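Local structure of Non-reducing end alpha-L-arabinofuranosidase BoGH43B (Bacteroides ovatus, 5JOZ) at residues C20-D25 and L80-G85; V41-D46 and H303-Q308; K51-A56 and N109-W114. The protein removes terminal alpha-L-arabinofuranosyl residues from xyloglucan side branches, turning the 'S' units into 'X' units as part of gut bacterial xyloglucan breakdown. All coordinates share one frame; numbering follows the deposited sequence.

Contact 1. Residues C20-D25 and L80-G85; sequences CRVGDD and LRYHDG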
ATOM      1  N   CYS A  20       5.152  14.260  -6.230  1.00 28.48           N
ATOM      2  CA  CYS A  20       5.286  15.655  -6.645  1.00 27.91           C
ATOM      3  C   CYS A  20       6.314  16.360  -5.792  1.00 25.51           C
ATOM      4  O   CYS A  20       6.495  16.030  -4.618  1.00 31.33           O
ATOM      5  CB  CYS A  20       3.946  16.405  -6.607  1.00 30.12           C
ATOM      6  SG  CYS A  20       3.371  16.863  -4.961  1.00 41.06           S
ATOM      7  N   ARG A  21       6.987  17.328  -6.404  1.00 29.21           N
ATOM      8  CA  ARG A  21       7.972  18.161  -5.738  1.00 29.00           C
ATOM      9  C   ARG A  21       7.386  19.551  -5.567  1.00 30.05           C
ATOM     10  O   ARG A  21       6.890  20.149  -6.520  1.00 28.48           O
ATOM     11  CB  ARG A  21       9.252  18.243  -6.562  1.00 29.65           C
ATOM     12  CG  ARG A  21      10.388  18.955  -5.850  1.00 28.93           C
ATOM     13  CD  ARG A  21      11.609  19.074  -6.745  1.00 30.14           C
ATOM     14  NE  ARG A  21      11.345  19.909  -7.910  1.00 30.21           N
ATOM     15  CZ  ARG A  21      11.240  21.235  -7.893  1.00 30.80           C
ATOM     16  NH1 ARG A  21      10.989  21.884  -9.027  1.00 31.67           N
ATOM     17  NH2 ARG A  21      11.366  21.928  -6.759  1.00 29.07           N
ATOM     18  N   VAL A  22       7.451  20.044  -4.336  1.00 34.88           N
ATOM     19  CA  VAL A  22       7.022  21.386  -3.980  1.00 33.87           C
ATOM     20  C   VAL A  22       8.230  22.059  -3.317  1.00 33.90           C
ATOM     21  O   VAL A  22       8.473  21.854  -2.130  1.00 31.25           O
ATOM     22  CB  VAL A  22       5.827  21.324  -3.008  1.00 34.44           C
ATOM     23  CG1 VAL A  22       5.372  22.731  -2.628  1.00 37.49           C
ATOM     24  CG2 VAL A  22       4.685  20.504  -3.610  1.00 32.01           C
ATOM     25  N   GLY A  23       9.007  22.822  -4.089  1.00 29.73           N
ATOM     26  CA  GLY A  23      10.221  23.452  -3.568  1.00 28.63           C
ATOM     27  C   GLY A  23      11.240  22.383  -3.203  1.00 31.40           C
ATOM     28  O   GLY A  23      11.533  21.525  -4.024  1.00 27.24           O
ATOM     29  N   ASP A  24      11.757  22.418  -1.972  1.00 34.99           N
ATOM     30  CA  ASP A  24      12.693  21.388  -1.477  1.00 37.82           C
ATOM     31  C   ASP A  24      12.015  20.097  -0.974  1.00 34.66           C
ATOM     32  O   ASP A  24      12.708  19.128  -0.635  1.00 34.53           O
ATOM     33  CB  ASP A  24      13.593  21.956  -0.361  1.00 41.58           C
ATOM     34  CG  ASP A  24      14.509  23.076  -0.852  1.00 51.84           C
ATOM     35  OD1 ASP A  24      15.158  22.913  -1.907  1.00 48.75           O
ATOM     36  OD2 ASP A  24      14.586  24.125  -0.172  1.00 66.00           O
ATOM     37  N   ASP A  25      10.684  20.065  -0.938  1.00 30.40           N
ATOM     38  CA  ASP A  25       9.951  18.929  -0.382  1.00 29.25           C
ATOM     39  C   ASP A  25       9.339  18.028  -1.450  1.00 28.36           C
ATOM     40  O   ASP A  25       8.830  18.516  -2.465  1.00 27.84           O
ATOM     41  CB  ASP A  25       8.891  19.454   0.571  1.00 31.10           C
ATOM     42  CG  ASP A  25       9.509  20.170   1.746  1.00 34.11           C
ATOM     43  OD1 ASP A  25      10.181  19.484   2.555  1.00 28.80           O
ATOM     44  OD2 ASP A  25       9.369  21.406   1.837  1.00 42.34           O
ATOM     45  N   LEU A  80      -0.977  12.271  -7.277  1.00 26.75           N
ATOM     46  CA  LEU A  80      -0.756  13.398  -6.347  1.00 26.05           C
ATOM     47  C   LEU A  80      -0.131  14.573  -7.096  1.00 29.44           C
ATOM     48  O   LEU A  80       0.911  14.425  -7.728  1.00 28.82           O
ATOM     49  CB  LEU A  80       0.187  12.972  -5.213  1.00 23.79           C
ATOM     50  CG  LEU A  80       0.876  14.011  -4.315  1.00 23.60           C
ATOM     51  CD1 LEU A  80      -0.112  14.824  -3.505  1.00 24.30           C
ATOM     52  CD2 LEU A  80       1.828  13.321  -3.351  1.00 23.57           C
ATOM     53  N   ARG A  81      -0.760  15.742  -7.022  1.00 33.23           N
ATOM     54  CA  ARG A  81      -0.204  16.945  -7.643  1.00 34.03           C
ATOM     55  C   ARG A  81      -0.373  18.156  -6.739  1.00 33.80           C
ATOM     56  O   ARG A  81      -1.090  18.101  -5.739  1.00 36.58           O
ATOM     57  CB  ARG A  81      -0.865  17.196  -9.002  1.00 32.46           C
ATOM     58  CG  ARG A  81      -0.735  16.062 -10.009  1.00 29.31           C
ATOM     59  CD  ARG A  81       0.686  15.915 -10.524  1.00 28.56           C
ATOM     60  NE  ARG A  81       0.833  14.815 -11.498  1.00 26.93           N
ATOM     61  CZ  ARG A  81       1.519  13.676 -11.324  1.00 24.17           C
ATOM     62  NH1 ARG A  81       2.158  13.401 -10.193  1.00 24.02           N
ATOM     63  NH2 ARG A  81       1.577  12.789 -12.312  1.00 26.80           N
ATOM     64  N   TYR A  82       0.311  19.236  -7.101  1.00 35.45           N
ATOM     65  CA  TYR A  82       0.316  20.486  -6.336  1.00 37.87           C
ATOM     66  C   TYR A  82       0.202  21.692  -7.275  1.00 39.29           C
ATOM     67  O   TYR A  82       0.941  21.772  -8.260  1.00 38.01           O
ATOM     68  CB  TYR A  82       1.611  20.589  -5.533  1.00 37.43           C
ATOM     69  CG  TYR A  82       1.774  21.881  -4.769  1.00 38.74           C
ATOM     70  CD1 TYR A  82       1.218  22.034  -3.499  1.00 39.74           C
ATOM     71  CD2 TYR A  82       2.485  22.957  -5.314  1.00 40.73           C
ATOM     72  CE1 TYR A  82       1.372  23.214  -2.789  1.00 39.26           C
ATOM     73  CE2 TYR A  82       2.641  24.145  -4.610  1.00 42.08           C
ATOM     74  CZ  TYR A  82       2.087  24.266  -3.345  1.00 41.12           C
ATOM     75  OH  TYR A  82       2.236  25.437  -2.635  1.00 42.74           O
ATOM     76  N   HIS A  83      -0.706  22.620  -6.950  1.00 37.70           N
ATOM     77  CA  HIS A  83      -0.886  23.861  -7.703  1.00 41.77           C
ATOM     78  C   HIS A  83      -1.404  25.006  -6.830  1.00 41.88           C
ATOM     79  O   HIS A  83      -2.450  24.877  -6.183  1.00 39.61           O
ATOM     80  CB  HIS A  83      -1.838  23.637  -8.880  1.00 44.30           C
ATOM     81  CG  HIS A  83      -1.995  24.833  -9.773  1.00 49.11           C
ATOM     82  ND1 HIS A  83      -0.943  25.378 -10.481  1.00 44.93           N
ATOM     83  CD2 HIS A  83      -3.082  25.583 -10.077  1.00 45.37           C
ATOM     84  CE1 HIS A  83      -1.375  26.415 -11.178  1.00 47.94           C
ATOM     85  NE2 HIS A  83      -2.668  26.563 -10.948  1.00 47.02           N
ATOM     86  N   ASP A  84      -0.661  26.117  -6.828  1.00 43.96           N
ATOM     87  CA  ASP A  84      -1.041  27.355  -6.132  1.00 48.18           C
ATOM     88  C   ASP A  84      -1.518  27.130  -4.695  1.00 39.88           C
ATOM     89  O   ASP A  84      -2.694  27.339  -4.364  1.00 36.74           O
ATOM     90  CB  ASP A  84      -2.093  28.126  -6.955  1.00 60.62           C
ATOM     91  CG  ASP A  84      -1.470  29.007  -8.022  1.00 65.08           C
ATOM     92  OD1 ASP A  84      -0.504  28.568  -8.689  1.00 55.80           O
ATOM     93  OD2 ASP A  84      -1.958  30.146  -8.189  1.00 78.77           O
ATOM     94  N   GLY A  85      -0.592  26.663  -3.864  1.00 39.54           N
ATOM     95  CA  GLY A  85      -0.843  26.484  -2.432  1.00 44.93           C
ATOM     96  C   GLY A  85      -1.763  25.344  -2.036  1.00 41.01           C
ATOM     97  O   GLY A  85      -2.099  25.229  -0.858  1.00 51.77           O
TER
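Strands 20-22 and 80-83 run nearly parallel, their N-to-C directions 28° apart and their axes 6.8 Å from each other at the closest, and the gap is closed mainly by side chains, with no hydrogen bond across it. C20, V22 and Y82 carry most of it. CG of Y82 lies anti to the backbone N, which sets the phenol ring across the tip of V22, the two side chains crossing at about a right angle. V22 covers one ring face with both methyls. CG1 makes a CH-pi contact 3.7 Å from the Y82 ring centroid and 16° off the ring normal, while CG2 sits at the root of the ring, 3.4 Å from Y82 CG. The phenol oxygen takes a weak bond from G85 N. Deeper in, C20 holds SG between its own backbone N and carbonyl carbon (chi1 76°), and from there SG meets L80 CG at 3.8 Å and reaches the CB of Y82. An alanine in place of Y82 would remove the ring under both V22 methyls and would probably leave this end of the interface loosely packed. Beyond V22 the chain reverses in a type II' beta turn, V22 to D25, with G23 at its positive-phi corner. R81 starts away from strand 20-22 and folds back so that NH1 gives a bond of 2.9 Å to L80 O, from above the carbonyl plane; its guanidinium also forms salt bridges with D240 and E130, which lie on first strands of other sheets. Side chains packed between roughly parallel first strands of successive four-stranded antiparallel sheets, with an arginine tying in further sheets, are the arrangement of blade-to-blade packing around the axis of the five-bladed GH43 beta-propeller.

Contact 2. Residues V41-D46 and H303-Q308; sequences VYHSKD and HVWMEQ
K45 lays its CD over the centre of the H303 imidazole, 4.0 Å from the H303 ring centroid and 9° off the ring normal, a CH-pi contact made by two side chains that lie alongside and point the same way. Its CB rests against the CB of H303, and the chain bends at chi4 to carry NZ off to a salt bridge with D25. The next ring is W305, which presents its six-membered ring to H43: CZ2 lies over one imidazole face, toward the rim on the ND1 and CE1 side. The two planes meet obliquely at 46°, with the centroids of the H43 ring and the W305 six-membered ring 5.3 Å apart. The imidazole of H43 is also held by a hydrogen bond between NE2 and D25 OD1 and by stacking with Y27. Polar links complete the contact around K45. D46 OD2 accepts a nearly straight bond of 2.8 Å from H303 N, met from above the carboxylate plane, while OD1 takes the backbone N-H groups of V48 and H49; the carboxylate is thus gripped at both oxygens. S44 OG accepts from D46 N at 3.2 Å, an ST turn that shapes the chain just after the strand, and the same hydroxyl is hydrogen-bonded to H49 O. A water accepts from K45 N and donates to H303 O at 2.8 Å, joining the two backbones. The whole contact fastens the loop between strands 294-296 and 311-312 onto the end of strand 40-44, with W305 also touching K51 on neighbouring strand 51-55.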
ATOM      1  N   VAL A  41       0.478   9.359   2.699  1.00 24.05           N
ATOM      2  CA  VAL A  41       1.307  10.430   2.168  1.00 24.58           C
ATOM      3  C   VAL A  41       2.668  10.353   2.843  1.00 26.28           C
ATOM      4  O   VAL A  41       2.770  10.608   4.039  1.00 26.87           O
ATOM      5  CB  VAL A  41       0.723  11.820   2.496  1.00 23.64           C
ATOM      6  CG1 VAL A  41       1.643  12.922   1.979  1.00 24.53           C
ATOM      7  CG2 VAL A  41      -0.676  11.969   1.929  1.00 23.25           C
ATOM      8  N   TYR A  42       3.704  10.035   2.067  1.00 26.39           N
ATOM      9  CA  TYR A  42       5.087  10.036   2.543  1.00 23.51           C
ATOM     10  C   TYR A  42       5.788  11.351   2.148  1.00 24.07           C
ATOM     11  O   TYR A  42       5.444  11.955   1.142  1.00 22.49           O
ATOM     12  CB  TYR A  42       5.850   8.844   1.957  1.00 22.99           C
ATOM     13  CG  TYR A  42       5.237   7.485   2.253  1.00 21.89           C
ATOM     14  CD1 TYR A  42       5.568   6.771   3.422  1.00 20.85           C
ATOM     15  CD2 TYR A  42       4.337   6.904   1.366  1.00 21.68           C
ATOM     16  CE1 TYR A  42       5.017   5.519   3.678  1.00 20.90           C
ATOM     17  CE2 TYR A  42       3.773   5.658   1.615  1.00 22.27           C
ATOM     18  CZ  TYR A  42       4.114   4.964   2.770  1.00 23.70           C
ATOM     19  OH  TYR A  42       3.527   3.728   3.003  1.00 23.59           O
ATOM     20  N   HIS A  43       6.776  11.760   2.943  1.00 22.89           N
ATOM     21  CA  HIS A  43       7.508  13.007   2.758  1.00 23.58           C
ATOM     22  C   HIS A  43       9.004  12.697   2.677  1.00 24.24           C
ATOM     23  O   HIS A  43       9.497  11.885   3.440  1.00 25.03           O
ATOM     24  CB  HIS A  43       7.204  13.939   3.927  1.00 25.38           C
ATOM     25  CG  HIS A  43       7.957  15.234   3.907  1.00 28.80           C
ATOM     26  ND1 HIS A  43       8.277  15.916   5.059  1.00 30.06           N
ATOM     27  CD2 HIS A  43       8.439  15.977   2.884  1.00 32.51           C
ATOM     28  CE1 HIS A  43       8.938  17.015   4.750  1.00 29.36           C
ATOM     29  NE2 HIS A  43       9.045  17.080   3.437  1.00 35.96           N
ATOM     30  N   SER A  44       9.707  13.319   1.728  1.00 27.01           N
ATOM     31  CA  SER A  44      11.171  13.229   1.646  1.00 28.44           C
ATOM     32  C   SER A  44      11.791  14.572   1.238  1.00 30.80           C
ATOM     33  O   SER A  44      11.109  15.426   0.673  1.00 35.30           O
ATOM     34  CB  SER A  44      11.569  12.129   0.653  1.00 28.40           C
ATOM     35  OG  SER A  44      12.977  11.913   0.592  1.00 27.45           O
ATOM     36  N   LYS A  45      13.073  14.748   1.563  1.00 31.28           N
ATOM     37  CA  LYS A  45      13.916  15.830   1.022  1.00 31.70           C
ATOM     38  C   LYS A  45      15.031  15.354   0.071  1.00 30.27           C
ATOM     39  O   LYS A  45      15.696  16.182  -0.556  1.00 34.09           O
ATOM     40  CB  LYS A  45      14.524  16.648   2.171  1.00 31.03           C
ATOM     41  CG  LYS A  45      13.452  17.244   3.075  1.00 33.45           C
ATOM     42  CD  LYS A  45      13.968  18.330   4.000  1.00 37.51           C
ATOM     43  CE  LYS A  45      12.818  19.181   4.531  1.00 37.74           C
ATOM     44  NZ  LYS A  45      12.472  20.289   3.603  1.00 37.23           N
ATOM     45  N   ASP A  46      15.219  14.043  -0.061  1.00 28.11           N
ATOM     46  CA  ASP A  46      16.283  13.486  -0.916  1.00 26.79           C
ATOM     47  C   ASP A  46      15.840  12.366  -1.877  1.00 24.08           C
ATOM     48  O   ASP A  46      16.695  11.720  -2.494  1.00 23.42           O
ATOM     49  CB  ASP A  46      17.455  13.013  -0.038  1.00 29.71           C
ATOM     50  CG  ASP A  46      17.057  11.934   0.994  1.00 30.41           C
ATOM     51  OD1 ASP A  46      16.024  11.245   0.842  1.00 28.75           O
ATOM     52  OD2 ASP A  46      17.809  11.775   1.977  1.00 30.27           O
ATOM     53  N   HIS A 303      19.070  13.493   3.749  1.00 37.49           N
ATOM     54  CA  HIS A 303      18.260  13.889   4.902  1.00 36.29           C
ATOM     55  C   HIS A 303      17.568  12.646   5.495  1.00 37.01           C
ATOM     56  O   HIS A 303      16.431  12.307   5.146  1.00 31.97           O
ATOM     57  CB  HIS A 303      17.255  14.976   4.488  1.00 36.80           C
ATOM     58  CG  HIS A 303      16.604  15.664   5.646  1.00 39.97           C
ATOM     59  ND1 HIS A 303      15.551  15.115   6.348  1.00 39.83           N
ATOM     60  CD2 HIS A 303      16.874  16.850   6.241  1.00 42.51           C
ATOM     61  CE1 HIS A 303      15.200  15.937   7.321  1.00 37.03           C
ATOM     62  NE2 HIS A 303      15.989  16.993   7.281  1.00 37.81           N
ATOM     63  N   VAL A 304      18.290  11.941   6.363  1.00 43.08           N
ATOM     64  CA  VAL A 304      17.765  10.744   7.033  1.00 41.10           C
ATOM     65  C   VAL A 304      16.797  11.179   8.136  1.00 37.79           C
ATOM     66  O   VAL A 304      17.082  12.129   8.861  1.00 40.80           O
ATOM     67  CB  VAL A 304      18.900   9.834   7.594  1.00 49.90           C
ATOM     68  CG1 VAL A 304      19.609  10.469   8.794  1.00 56.51           C
ATOM     69  CG2 VAL A 304      18.358   8.461   7.986  1.00 52.27           C
ATOM     70  N   TRP A 305      15.651  10.499   8.243  1.00 41.53           N
ATOM     71  CA  TRP A 305      14.658  10.789   9.299  1.00 40.11           C
ATOM     72  C   TRP A 305      14.983  10.032  10.602  1.00 40.63           C
ATOM     73  O   TRP A 305      15.670   8.998  10.585  1.00 31.48           O
ATOM     74  CB  TRP A 305      13.241  10.448   8.829  1.00 35.92           C
ATOM     75  CG  TRP A 305      12.797  11.240   7.644  1.00 35.74           C
ATOM     76  CD1 TRP A 305      12.653  10.790   6.365  1.00 33.22           C
ATOM     77  CD2 TRP A 305      12.453  12.635   7.621  1.00 36.17           C
ATOM     78  NE1 TRP A 305      12.237  11.814   5.545  1.00 33.29           N
ATOM     79  CE2 TRP A 305      12.110  12.957   6.287  1.00 31.30           C
ATOM     80  CE3 TRP A 305      12.409  13.645   8.597  1.00 35.70           C
ATOM     81  CZ2 TRP A 305      11.716  14.245   5.904  1.00 32.06           C
ATOM     82  CZ3 TRP A 305      12.009  14.936   8.217  1.00 34.06           C
ATOM     83  CH2 TRP A 305      11.676  15.222   6.881  1.00 36.48           C
ATOM     84  N   MET A 306      14.480  10.561  11.719  1.00 43.13           N
ATOM     85  CA  MET A 306      14.666   9.941  13.043  1.00 55.53           C
ATOM     86  C   MET A 306      13.995   8.564  13.038  1.00 53.95           C
ATOM     87  O   MET A 306      12.802   8.461  12.723  1.00 58.14           O
ATOM     88  CB  MET A 306      14.076  10.823  14.166  1.00 60.71           C
ATOM     89  CG  MET A 306      14.975  10.993  15.389  1.00 73.37           C
ATOM     90  SD  MET A 306      16.553  11.825  15.068  1.00 85.27           S
ATOM     91  CE  MET A 306      16.024  13.330  14.248  1.00 88.30           C
ATOM     92  N   GLU A 307      14.769   7.520  13.342  1.00 49.28           N
ATOM     93  CA  GLU A 307      14.283   6.132  13.298  1.00 51.25           C
ATOM     94  C   GLU A 307      13.076   5.930  14.221  1.00 47.29           C
ATOM     95  O   GLU A 307      13.076   6.391  15.374  1.00 40.14           O
ATOM     96  CB  GLU A 307      15.398   5.149  13.684  1.00 52.22           C
ATOM     97  N   GLN A 308      12.040   5.275  13.692  1.00 47.04           N
ATOM     98  CA  GLN A 308      10.886   4.883  14.496  1.00 48.10           C
ATOM     99  C   GLN A 308      11.353   3.765  15.414  1.00 45.52           C
ATOM    100  O   GLN A 308      12.043   2.846  14.952  1.00 39.99           O
ATOM    101  CB  GLN A 308       9.734   4.383  13.617  1.00 52.75           C
TER
HETATM  102  O   HOH W   1      14.705  12.819   3.032  1.00 22.97           O

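Contact 3. Residues K51-A56 and N109-W114; sequences KLIGHA and NPAGPW
Strand 51-55, the last of its four-stranded propeller blade, carries a classic beta bulge at I53 and G54, both facing V41, and here the turn 109-112 of the following sheet leans on it. I53 holds CG1 between its backbone N and carbonyl carbon (chi1 61°), and CD1 then extends over the start of the type I turn, 3.6 Å from A111 N and against P110 CG. A111 returns the contact, its CB resting on the carbonyl oxygen of I53 at 3.7 Å. At G54 the backbones come closest: a CB there would lie 2.5 Å from A111 O, a clash that glycine avoids. The side chain of H55 sets off away from the turn, and the backbone makes the contact instead, H55 N donating to a water that passes a hydrogen bond on to A111 O at 2.8 Å. The turn is internally braced, A111 N bonding to N109 OD1 in an Asx turn and G112 N to N109 O; after G112 comes the cis peptide bond before P113. W114 folds back so that its indole NE1 gives a 3.3 Å bond to P110 O, from well above that carbonyl's plane. The chain corners at A56, directly over this indole: A56 CA stands 3.7 Å from the centroid of the W114 five-membered ring, 9° off its normal, and A56 O lies 3.3 Å from W114 CB.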
ATOM      1  N   LYS A  51       9.310   9.444   5.120  1.00 22.97           N
ATOM      2  CA  LYS A  51       8.622   9.450   6.400  1.00 24.53           C
ATOM      3  C   LYS A  51       7.134   9.583   6.148  1.00 25.53           C
ATOM      4  O   LYS A  51       6.709  10.446   5.365  1.00 22.38           O
ATOM      5  CB  LYS A  51       9.098  10.635   7.256  1.00 28.27           C
ATOM      6  CG  LYS A  51       8.415  10.759   8.617  1.00 32.50           C
ATOM      7  CD  LYS A  51       9.107  11.768   9.524  1.00 40.64           C
ATOM      8  CE  LYS A  51       9.204  11.280  10.968  1.00 50.70           C
ATOM      9  NZ  LYS A  51       7.942  11.491  11.722  1.00 50.55           N
ATOM     10  N   LEU A  52       6.349   8.757   6.847  1.00 25.59           N
ATOM     11  CA  LEU A  52       4.895   8.790   6.740  1.00 24.59           C
ATOM     12  C   LEU A  52       4.413   9.991   7.538  1.00 25.14           C
ATOM     13  O   LEU A  52       4.795  10.143   8.699  1.00 24.37           O
ATOM     14  CB  LEU A  52       4.313   7.494   7.304  1.00 27.17           C
ATOM     15  CG  LEU A  52       2.805   7.270   7.283  1.00 27.24           C
ATOM     16  CD1 LEU A  52       2.264   7.297   5.859  1.00 25.89           C
ATOM     17  CD2 LEU A  52       2.489   5.951   7.964  1.00 28.07           C
ATOM     18  N   ILE A  53       3.612  10.860   6.915  1.00 23.69           N
ATOM     19  CA  ILE A  53       3.092  12.073   7.589  1.00 24.65           C
ATOM     20  C   ILE A  53       1.566  12.168   7.706  1.00 25.61           C
ATOM     21  O   ILE A  53       1.054  12.977   8.481  1.00 25.61           O
ATOM     22  CB  ILE A  53       3.619  13.380   6.934  1.00 27.50           C
ATOM     23  CG1 ILE A  53       3.199  13.499   5.460  1.00 26.97           C
ATOM     24  CG2 ILE A  53       5.139  13.478   7.062  1.00 26.10           C
ATOM     25  CD1 ILE A  53       3.220  14.932   4.974  1.00 29.36           C
ATOM     26  N   GLY A  54       0.840  11.365   6.937  1.00 23.58           N
ATOM     27  CA  GLY A  54      -0.613  11.388   6.988  1.00 23.26           C
ATOM     28  C   GLY A  54      -1.177  10.436   5.963  1.00 24.77           C
ATOM     29  O   GLY A  54      -0.443   9.631   5.378  1.00 23.99           O
ATOM     30  N   HIS A  55      -2.485  10.519   5.763  1.00 22.40           N
ATOM     31  CA  HIS A  55      -3.171   9.771   4.721  1.00 23.50           C
ATOM     32  C   HIS A  55      -4.143  10.721   4.037  1.00 24.13           C
ATOM     33  O   HIS A  55      -4.748  11.569   4.694  1.00 30.65           O
ATOM     34  CB  HIS A  55      -3.906   8.574   5.332  1.00 23.83           C
ATOM     35  CG  HIS A  55      -3.003   7.614   6.042  1.00 26.12           C
ATOM     36  ND1 HIS A  55      -2.469   7.880   7.284  1.00 28.54           N
ATOM     37  CD2 HIS A  55      -2.526   6.399   5.682  1.00 25.13           C
ATOM     38  CE1 HIS A  55      -1.688   6.878   7.648  1.00 25.79           C
ATOM     39  NE2 HIS A  55      -1.714   5.963   6.699  1.00 25.08           N
ATOM     40  N   ALA A  56      -4.289  10.597   2.724  1.00 24.68           N
ATOM     41  CA  ALA A  56      -5.225  11.448   1.991  1.00 24.96           C
ATOM     42  C   ALA A  56      -6.651  11.178   2.445  1.00 27.16           C
ATOM     43  O   ALA A  56      -7.458  12.097   2.524  1.00 29.32           O
ATOM     44  CB  ALA A  56      -5.108  11.235   0.499  1.00 25.43           C
ATOM     45  N   ASN A 109      -2.096  21.602   3.784  1.00 37.36           N
ATOM     46  CA  ASN A 109      -1.034  20.853   4.452  1.00 32.59           C
ATOM     47  C   ASN A 109      -1.140  19.388   3.984  1.00 37.52           C
ATOM     48  O   ASN A 109      -2.184  18.754   4.176  1.00 40.18           O
ATOM     49  CB  ASN A 109      -1.245  20.948   5.970  1.00 31.57           C
ATOM     50  CG  ASN A 109      -0.021  20.527   6.784  1.00 35.24           C
ATOM     51  OD1 ASN A 109       0.711  19.591   6.448  1.00 35.02           O
ATOM     52  ND2 ASN A 109       0.189  21.219   7.883  1.00 39.82           N
ATOM     53  N   PRO A 110      -0.064  18.828   3.387  1.00 33.39           N
ATOM     54  CA  PRO A 110      -0.145  17.443   2.931  1.00 32.01           C
ATOM     55  C   PRO A 110      -0.254  16.414   4.071  1.00 30.42           C
ATOM     56  O   PRO A 110      -0.676  15.288   3.829  1.00 30.91           O
ATOM     57  CB  PRO A 110       1.156  17.267   2.145  1.00 35.07           C
ATOM     58  CG  PRO A 110       2.110  18.198   2.804  1.00 34.95           C
ATOM     59  CD  PRO A 110       1.300  19.374   3.239  1.00 32.34           C
ATOM     60  N   ALA A 111       0.107  16.807   5.294  1.00 30.10           N
ATOM     61  CA  ALA A 111      -0.158  15.994   6.495  1.00 34.94           C
ATOM     62  C   ALA A 111      -1.638  15.899   6.831  1.00 36.45           C
ATOM     63  O   ALA A 111      -2.043  14.981   7.536  1.00 40.67           O
ATOM     64  CB  ALA A 111       0.595  16.551   7.697  1.00 36.08           C
ATOM     65  N   GLY A 112      -2.430  16.858   6.348  1.00 42.13           N
ATOM     66  CA  GLY A 112      -3.873  16.922   6.595  1.00 42.56           C
ATOM     67  C   GLY A 112      -4.228  18.212   7.329  1.00 39.08           C
ATOM     68  O   GLY A 112      -3.332  18.902   7.826  1.00 41.89           O
ATOM     69  N   PRO A 113      -5.515  18.548   7.440  1.00 36.63           N
ATOM     70  CA  PRO A 113      -6.640  17.725   6.985  1.00 34.22           C
ATOM     71  C   PRO A 113      -6.920  17.817   5.480  1.00 34.32           C
ATOM     72  O   PRO A 113      -6.704  18.870   4.870  1.00 38.81           O
ATOM     73  CB  PRO A 113      -7.817  18.339   7.748  1.00 35.73           C
ATOM     74  CG  PRO A 113      -7.457  19.792   7.851  1.00 33.43           C
ATOM     75  CD  PRO A 113      -5.981  19.769   8.135  1.00 33.85           C
ATOM     76  N   TRP A 114      -7.413  16.726   4.901  1.00 33.34           N
ATOM     77  CA  TRP A 114      -7.863  16.721   3.511  1.00 30.29           C
ATOM     78  C   TRP A 114      -9.372  16.919   3.453  1.00 30.50           C
ATOM     79  O   TRP A 114     -10.082  16.567   4.385  1.00 34.85           O
ATOM     80  CB  TRP A 114      -7.490  15.408   2.826  1.00 27.79           C
ATOM     81  CG  TRP A 114      -5.995  15.240   2.636  1.00 28.81           C
ATOM     82  CD1 TRP A 114      -5.090  14.831   3.572  1.00 25.86           C
ATOM     83  CD2 TRP A 114      -5.251  15.472   1.437  1.00 28.13           C
ATOM     84  NE1 TRP A 114      -3.833  14.800   3.032  1.00 26.44           N
ATOM     85  CE2 TRP A 114      -3.899  15.183   1.724  1.00 26.56           C
ATOM     86  CE3 TRP A 114      -5.595  15.903   0.148  1.00 28.02           C
ATOM     87  CZ2 TRP A 114      -2.883  15.312   0.769  1.00 29.67           C
ATOM     88  CZ3 TRP A 114      -4.594  16.027  -0.805  1.00 29.15           C
ATOM     89  CH2 TRP A 114      -3.247  15.727  -0.489  1.00 31.99           C
TER
HETATM   90  O   HOH W   2      -3.773  12.789   7.176  1.00 24.42           O

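In the fold
All three contacts reach the sheet of strands 18-22, 25-29, 40-44 and 51-55: contact 1 at its first strand, contact 2 at its third, contact 3 at its last. Contacts 1 and 3 both join it to the sheet that follows, their centres 13 Å apart. D25 ties contact 1 to contact 2, its OD1 2.6 Å from K45 NZ and 2.8 Å from H43 NE2. Contacts 2 and 3 share strand pairing, V41 N to G54 O at 2.8 Å. Contact 1 lies nearest the catalytic centre: the side chain of L80 is about 11 Å from that of D16, the inferred proton acceptor, and R81 about 11 Å from D126. Contacts 2 and 3 lie away from it.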